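PDB 6K2H: NreA from Staphylococcus aureus subsp. aureus, which probably binds nitrate through its GAF domain and takes part in nitrate-dependent signalling, although the nitrate-binding site is mutated in this structure. Local coordinates for residues A[51-54]-A[55-58]; A[94-97]-A[98-102]; A[109-113]-A[114-118]. The protein carries 1 engineered substitution. All blocks are in the same frame, centred on the assembly; numbering follows the deposited sequence.

Contact 1 (A[51-54]-A[55-58]); sequences KNNR and FKLI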
# COMPACT_ATOMS: atom_id res chain seq x y z
N LYS A 51 -7.57 10.51 -3.89
CA LYS A 51 -7.98 11.90 -3.99
C LYS A 51 -7.30 12.61 -5.17
O LYS A 51 -7.87 13.58 -5.71
CB LYS A 51 -7.72 12.68 -2.72
CG LYS A 51 -8.46 12.10 -1.53
CD LYS A 51 -8.51 12.99 -0.36
CE LYS A 51 -7.11 13.20 0.23
NZ LYS A 51 -7.16 14.25 1.26
N ASN A 52 -6.08 12.21 -5.54
CA ASN A 52 -5.35 12.91 -6.56
C ASN A 52 -4.41 11.96 -7.25
O ASN A 52 -4.38 10.79 -6.93
CB ASN A 52 -4.59 14.11 -5.99
CG ASN A 52 -3.65 13.70 -4.88
OD1 ASN A 52 -2.66 13.10 -5.21
ND2 ASN A 52 -4.01 13.94 -3.57
N ASN A 53 -3.65 12.44 -8.23
CA ASN A 53 -2.76 11.57 -9.00
C ASN A 53 -1.29 11.74 -8.68
O ASN A 53 -0.40 11.28 -9.41
CB ASN A 53 -2.99 11.84 -10.49
CG ASN A 53 -4.32 11.30 -10.96
OD1 ASN A 53 -4.88 11.82 -11.94
ND2 ASN A 53 -4.83 10.24 -10.30
N ARG A 54 -1.03 12.41 -7.59
CA ARG A 54 0.34 12.63 -7.18
C ARG A 54 1.05 11.34 -6.79
O ARG A 54 2.29 11.31 -6.83
CB ARG A 54 0.41 13.64 -6.08
CG ARG A 54 -0.20 14.98 -6.48
CD ARG A 54 0.28 16.10 -5.57
NE ARG A 54 -0.28 16.07 -4.25
CZ ARG A 54 -1.48 16.45 -3.92
NH1 ARG A 54 -2.35 16.87 -4.85
NH2 ARG A 54 -1.88 16.36 -2.68
N PHE A 55 0.31 10.25 -6.54
CA PHE A 55 0.95 8.96 -6.23
C PHE A 55 1.84 8.55 -7.38
O PHE A 55 2.83 7.85 -7.20
CB PHE A 55 -0.09 7.86 -5.97
CG PHE A 55 -0.87 7.50 -7.16
CD1 PHE A 55 -0.49 6.38 -7.96
CD2 PHE A 55 -2.01 8.21 -7.50
CE1 PHE A 55 -1.22 6.03 -9.09
CE2 PHE A 55 -2.76 7.83 -8.60
CZ PHE A 55 -2.34 6.75 -9.43
N LYS A 56 1.50 9.00 -8.60
CA LYS A 56 2.35 8.69 -9.75
C LYS A 56 3.73 9.31 -9.71
O LYS A 56 4.63 8.80 -10.38
CB LYS A 56 1.69 9.02 -11.08
CG LYS A 56 0.34 8.38 -11.28
CD LYS A 56 -0.27 8.77 -12.59
CE LYS A 56 -1.67 8.21 -12.65
NZ LYS A 56 -2.41 8.58 -13.88
N LEU A 57 3.93 10.33 -8.89
CA LEU A 57 5.25 10.99 -8.74
C LEU A 57 6.16 10.24 -7.75
O LEU A 57 7.35 10.50 -7.66
CB LEU A 57 5.03 12.43 -8.27
CG LEU A 57 4.02 13.18 -9.16
CD1 LEU A 57 3.83 14.58 -8.64
CD2 LEU A 57 4.43 13.16 -10.64
N ILE A 58 5.61 9.24 -7.06
CA ILE A 58 6.36 8.60 -5.98
C ILE A 58 7.28 7.52 -6.54
O ILE A 58 6.82 6.60 -7.30
CB ILE A 58 5.37 8.00 -4.96
CG1 ILE A 58 4.58 9.16 -4.29
CG2 ILE A 58 6.08 7.10 -3.93
CD1 ILE A 58 3.37 8.71 -3.47
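Phe55 folds its ring back on the residues just before it. CG sits between the backbone N and the carbonyl carbon (chi1 67°), and this turns one ring edge toward Asn52 and Asn53. Asn52 O meets that edge in the ring plane, 3.5 Å from Phe55 CD2. Asn53 lies alongside and points the same way, its amide steeply inclined to the ring, with Asn53 ND2 3.6 Å from Phe55 CE2. Asn52 itself makes an Asx turn: its OD1 accepts Arg54 N on an in-plane lone pair at 3.0 Å, while Asn52 ND2 bonds to Ser99 O and stands over one face of the Arg54 guanidinium, toward its margin. The chain then winds into a 3-10 turn. Lys56 N reaches Asn53 O at 3.1 Å and Leu57 N reaches Arg54 O at 2.8 Å. CB and CG of Leu57 rest beside Arg54 O. Lys56 CG sits over one face of the Phe55 ring, toward its margin, and the extended chain runs on beside Asn53. The turn belongs to the connection from strand 42-48 to helix 65-73; Phe55 and Ile58 pack on Trp44 of that strand and on Ile96 of helix 96-99.

Contact 2 (A[94-97]-A[98-102]); sequences APIL and LSESL. Engineered in segment 94-97: Ala94 (natural residue Tyr). With EDO (1,2-ethanediol), chain B.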
# COMPACT_ATOMS: atom_id res chain seq x y z
N ALA A 94 7.29 7.62 3.67
CA ALA A 94 6.25 6.80 3.07
C ALA A 94 5.27 7.78 2.38
O ALA A 94 4.22 8.03 2.93
CB ALA A 94 5.54 6.04 4.18
N PRO A 95 5.70 8.39 1.28
CA PRO A 95 5.03 9.55 0.73
C PRO A 95 3.56 9.36 0.37
O PRO A 95 2.84 10.34 0.32
CB PRO A 95 5.83 9.93 -0.51
CG PRO A 95 6.90 8.97 -0.65
CD PRO A 95 6.96 8.11 0.57
N ILE A 96 3.12 8.14 0.11
CA ILE A 96 1.65 7.99 -0.14
C ILE A 96 0.83 8.45 1.05
O ILE A 96 -0.28 8.94 0.94
CB ILE A 96 1.33 6.52 -0.54
CG1 ILE A 96 -0.06 6.39 -1.11
CG2 ILE A 96 1.47 5.59 0.65
CD1 ILE A 96 -0.21 7.01 -2.42
N LEU A 97 1.36 8.34 2.28
CA LEU A 97 0.65 8.94 3.41
C LEU A 97 0.40 10.47 3.33
O LEU A 97 -0.58 10.93 3.79
CB LEU A 97 1.46 8.71 4.70
CG LEU A 97 1.78 7.30 5.08
CD1 LEU A 97 2.68 7.32 6.32
CD2 LEU A 97 0.58 6.52 5.35
N LEU A 98 1.32 11.20 2.71
CA LEU A 98 1.16 12.62 2.49
C LEU A 98 0.18 12.92 1.35
O LEU A 98 -0.69 13.72 1.53
CB LEU A 98 2.49 13.27 2.13
CG LEU A 98 3.53 13.32 3.26
CD1 LEU A 98 4.79 13.89 2.62
CD2 LEU A 98 3.03 14.26 4.33
N SER A 99 0.36 12.30 0.21
CA SER A 99 -0.43 12.67 -0.98
C SER A 99 -1.88 12.26 -0.79
O SER A 99 -2.76 12.96 -1.29
CB SER A 99 0.18 12.06 -2.24
OG SER A 99 0.01 10.64 -2.40
N GLU A 100 -2.15 11.21 0.02
CA GLU A 100 -3.53 10.75 0.22
C GLU A 100 -4.05 10.99 1.64
O GLU A 100 -5.14 10.59 1.92
CB GLU A 100 -3.62 9.28 -0.18
CG GLU A 100 -3.49 9.01 -1.68
CD GLU A 100 -4.62 9.65 -2.50
OE1 GLU A 100 -5.75 9.78 -1.93
OE2 GLU A 100 -4.39 9.96 -3.69
N SER A 101 -3.32 11.74 2.46
CA SER A 101 -3.75 12.13 3.82
C SER A 101 -4.27 10.93 4.59
O SER A 101 -5.36 10.97 5.17
CB SER A 101 -4.83 13.23 3.80
OG SER A 101 -4.46 14.26 2.89
N LEU A 102 -3.47 9.88 4.58
CA LEU A 102 -3.88 8.68 5.31
C LEU A 102 -3.59 8.77 6.80
O LEU A 102 -2.47 9.18 7.21
CB LEU A 102 -3.15 7.49 4.69
CG LEU A 102 -3.30 7.27 3.19
CD1 LEU A 102 -2.54 6.04 2.65
CD2 LEU A 102 -4.78 7.22 2.86
C1 EDO B . 5.11 5.18 -0.26
O1 EDO B . 4.23 6.03 -0.52
C2 EDO B . 4.95 4.49 0.92
O2 EDO B . 5.72 3.41 0.65
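Leu97 and Leu102 meet across the C-terminal end of helix 96-99, which closes in a Schellman motif. Leu102 N donates to Leu97 O at 3.2 Å, in the carbonyl plane and on a lone pair, and Ser101 N makes a weak bond to Leu98 O. Ser101, with positive phi and psi (47° and 51°), reverses the chain between them. The apolar contact that goes with this motif is present: the two leucines cross at about a right angle, with Leu97 CD2 3.9 Å from Leu102 CB. The single helical turn itself rests on Ser99 N to Pro95 O and Glu100 N to Ile96 O. Ile96 begins the turn, and its side chain runs from a 1,2-ethanediol, probably from the crystallisation liquor, to Ser99 and Glu100. CB, CG2 and N of Ile96 all come implausibly close to O1 of the diol, whose exact position is therefore doubtful. CG1 leaves the opposite way from the backbone N (chi1 -167°) and carries CD1 out to Ser99 OG at 3.6 Å and to Glu100 CG. The diol also bonds to Trp44 NE1 and Ala67 N and lies beside Ala94, an engineered replacement of tyrosine, which is consistent with its occupying the altered nitrate site. Glu100 bends at chi2 and sends its carboxylate to a salt bridge with Arg125 and to Lys51 N. Nearer the backbone on the same side chain, Glu100 CG lies 3.9 Å from Ile96 CD1.

Contact 3 (A[109-113]-A[114-118]); sequences PLWYK and NQVYG. With EDO (1,2-ethanediol), chain C.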
# COMPACT_ATOMS: atom_id res chain seq x y z
N PRO A 109 2.16 -7.98 2.23
CA PRO A 109 2.91 -8.51 1.09
C PRO A 109 2.00 -9.32 0.19
O PRO A 109 1.05 -10.02 0.67
CB PRO A 109 3.96 -9.38 1.74
CG PRO A 109 3.39 -9.82 3.02
CD PRO A 109 2.61 -8.60 3.49
N LEU A 110 2.26 -9.23 -1.10
CA LEU A 110 1.59 -10.08 -2.09
C LEU A 110 2.61 -11.15 -2.49
O LEU A 110 3.74 -10.82 -2.87
CB LEU A 110 1.16 -9.28 -3.28
CG LEU A 110 0.05 -8.27 -2.93
CD1 LEU A 110 -0.30 -7.55 -4.20
CD2 LEU A 110 -1.22 -8.95 -2.42
N TRP A 111 2.24 -12.41 -2.24
CA TRP A 111 3.14 -13.55 -2.48
C TRP A 111 2.74 -14.34 -3.71
O TRP A 111 1.55 -14.54 -4.01
CB TRP A 111 3.08 -14.53 -1.31
CG TRP A 111 3.57 -14.01 0.00
CD1 TRP A 111 2.83 -13.41 1.01
CD2 TRP A 111 4.91 -14.00 0.44
NE1 TRP A 111 3.67 -13.05 2.04
CE2 TRP A 111 4.94 -13.42 1.73
CE3 TRP A 111 6.10 -14.39 -0.13
CZ2 TRP A 111 6.11 -13.25 2.44
CZ3 TRP A 111 7.28 -14.30 0.61
CH2 TRP A 111 7.27 -13.70 1.90
N TYR A 112 3.75 -14.87 -4.40
CA TYR A 112 3.53 -15.86 -5.45
C TYR A 112 4.69 -16.84 -5.41
O TYR A 112 5.82 -16.41 -5.55
CB TYR A 112 3.45 -15.17 -6.79
CG TYR A 112 3.04 -16.17 -7.85
CD1 TYR A 112 1.84 -16.89 -7.72
CD2 TYR A 112 3.83 -16.42 -8.95
CE1 TYR A 112 1.46 -17.80 -8.66
CE2 TYR A 112 3.43 -17.34 -9.91
CZ TYR A 112 2.26 -18.03 -9.76
OH TYR A 112 1.85 -18.93 -10.73
N LYS A 113 4.37 -18.10 -5.10
CA LYS A 113 5.35 -19.19 -4.94
C LYS A 113 6.54 -18.75 -4.02
O LYS A 113 7.68 -18.90 -4.37
CB LYS A 113 5.80 -19.61 -6.33
CG LYS A 113 4.68 -19.97 -7.31
CD LYS A 113 3.91 -21.13 -6.78
CE LYS A 113 2.85 -21.55 -7.77
NZ LYS A 113 2.03 -22.61 -7.11
N ASN A 114 6.23 -18.17 -2.85
CA ASN A 114 7.16 -17.82 -1.80
C ASN A 114 8.05 -16.64 -2.13
O ASN A 114 9.01 -16.39 -1.45
CB ASN A 114 8.02 -19.00 -1.31
CG ASN A 114 7.16 -20.14 -0.68
OD1 ASN A 114 7.55 -21.33 -0.69
ND2 ASN A 114 6.06 -19.78 -0.07
N GLN A 115 7.69 -15.87 -3.15
CA GLN A 115 8.38 -14.59 -3.40
C GLN A 115 7.37 -13.48 -3.21
O GLN A 115 6.17 -13.59 -3.57
CB GLN A 115 8.86 -14.57 -4.86
CG GLN A 115 9.47 -13.28 -5.30
CD GLN A 115 10.80 -12.92 -4.56
OE1 GLN A 115 10.82 -12.69 -3.38
NE2 GLN A 115 11.90 -12.89 -5.29
N VAL A 116 7.83 -12.38 -2.62
CA VAL A 116 6.99 -11.17 -2.56
C VAL A 116 7.13 -10.41 -3.86
O VAL A 116 8.21 -9.94 -4.15
CB VAL A 116 7.41 -10.16 -1.45
CG1 VAL A 116 6.42 -8.98 -1.41
CG2 VAL A 116 7.50 -10.79 -0.08
N TYR A 117 6.05 -10.26 -4.60
CA TYR A 117 6.04 -9.55 -5.85
C TYR A 117 5.41 -8.18 -5.76
O TYR A 117 5.62 -7.33 -6.64
CB TYR A 117 5.33 -10.36 -6.91
CG TYR A 117 3.83 -10.49 -6.77
CD1 TYR A 117 2.95 -9.50 -7.30
CD2 TYR A 117 3.26 -11.62 -6.19
CE1 TYR A 117 1.55 -9.64 -7.19
CE2 TYR A 117 1.90 -11.74 -6.10
CZ TYR A 117 1.06 -10.74 -6.59
OH TYR A 117 -0.28 -10.92 -6.50
N GLY A 118 4.71 -7.92 -4.67
CA GLY A 118 4.01 -6.64 -4.57
C GLY A 118 3.54 -6.35 -3.15
O GLY A 118 3.71 -7.17 -2.21
C1 EDO C . 12.29 -15.04 0.70
O1 EDO C . 11.03 -15.65 1.02
C2 EDO C . 12.13 -13.55 0.36
O2 EDO C . 13.41 -12.93 0.13
O HOH W 1 -0.96 -12.66 -4.34
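Val116 fits over the indole of Trp111 in a beta hairpin whose strands 104-112 and 115-124, neighbours in the antiparallel sheet, join through a type I' turn, Tyr112 to Gln115. The bump is the CG2 methyl of Val116, a CH-pi contact 3.6 Å from the centroid of the Trp111 six-membered ring and 15° off its normal. The other methyl, Val116 CG1, settles against Pro109 CB at 4.0 Å; Pro109 also packs on Val70, and Val116 on Met71, of helix 65-73. Asn114 O lies at the indole's edge, near its plane, 3.4 Å from Trp111 CZ3. A classic beta bulge, with Tyr117 and Gly118 both facing Leu110, then shifts the register by one residue. Leu110 N donates to Gly118 O, and Leu110 O accepts Tyr117 N at 2.9 Å. At the bulge Tyr117 lays its ring across the hairpin on the side of Leu110 and Tyr112, with chi1 of 71° swinging it back over the neighbouring strand. Leu110 CB presses on one face of that ring, 3.9 Å from its centroid, while Tyr112 CB packs against Tyr117 CD2 at 3.6 Å. Gly118, having no side chain, leaves the place next to Leu110 to the leucine's own branches and the tyrosine. Farther out, a water 2.9 Å from Tyr117 OH links it to the other strand by donating to Trp111 O.

In the fold
Contacts 1 and 2 adjoin, their centres 9 Å apart, and lie on the same side of the chain's centre, joined by both polar and apolar contacts. Contact 2 is the more buried and holds the engineered site; contact 1 mixes two buried apolar side chains with solvent-exposed polar residues. Contact 3 stands about 24 Å from either, centre to centre, across the chain's centre. It is partly buried: its turn is exposed, whereas Pro109, Val116 and Gly118 are buried. Contact 3 adds aromatic CH-pi packing to a strand ladder; contacts 1 and 2 combine turn or short-helix bonds with aliphatic and Phe55 packing.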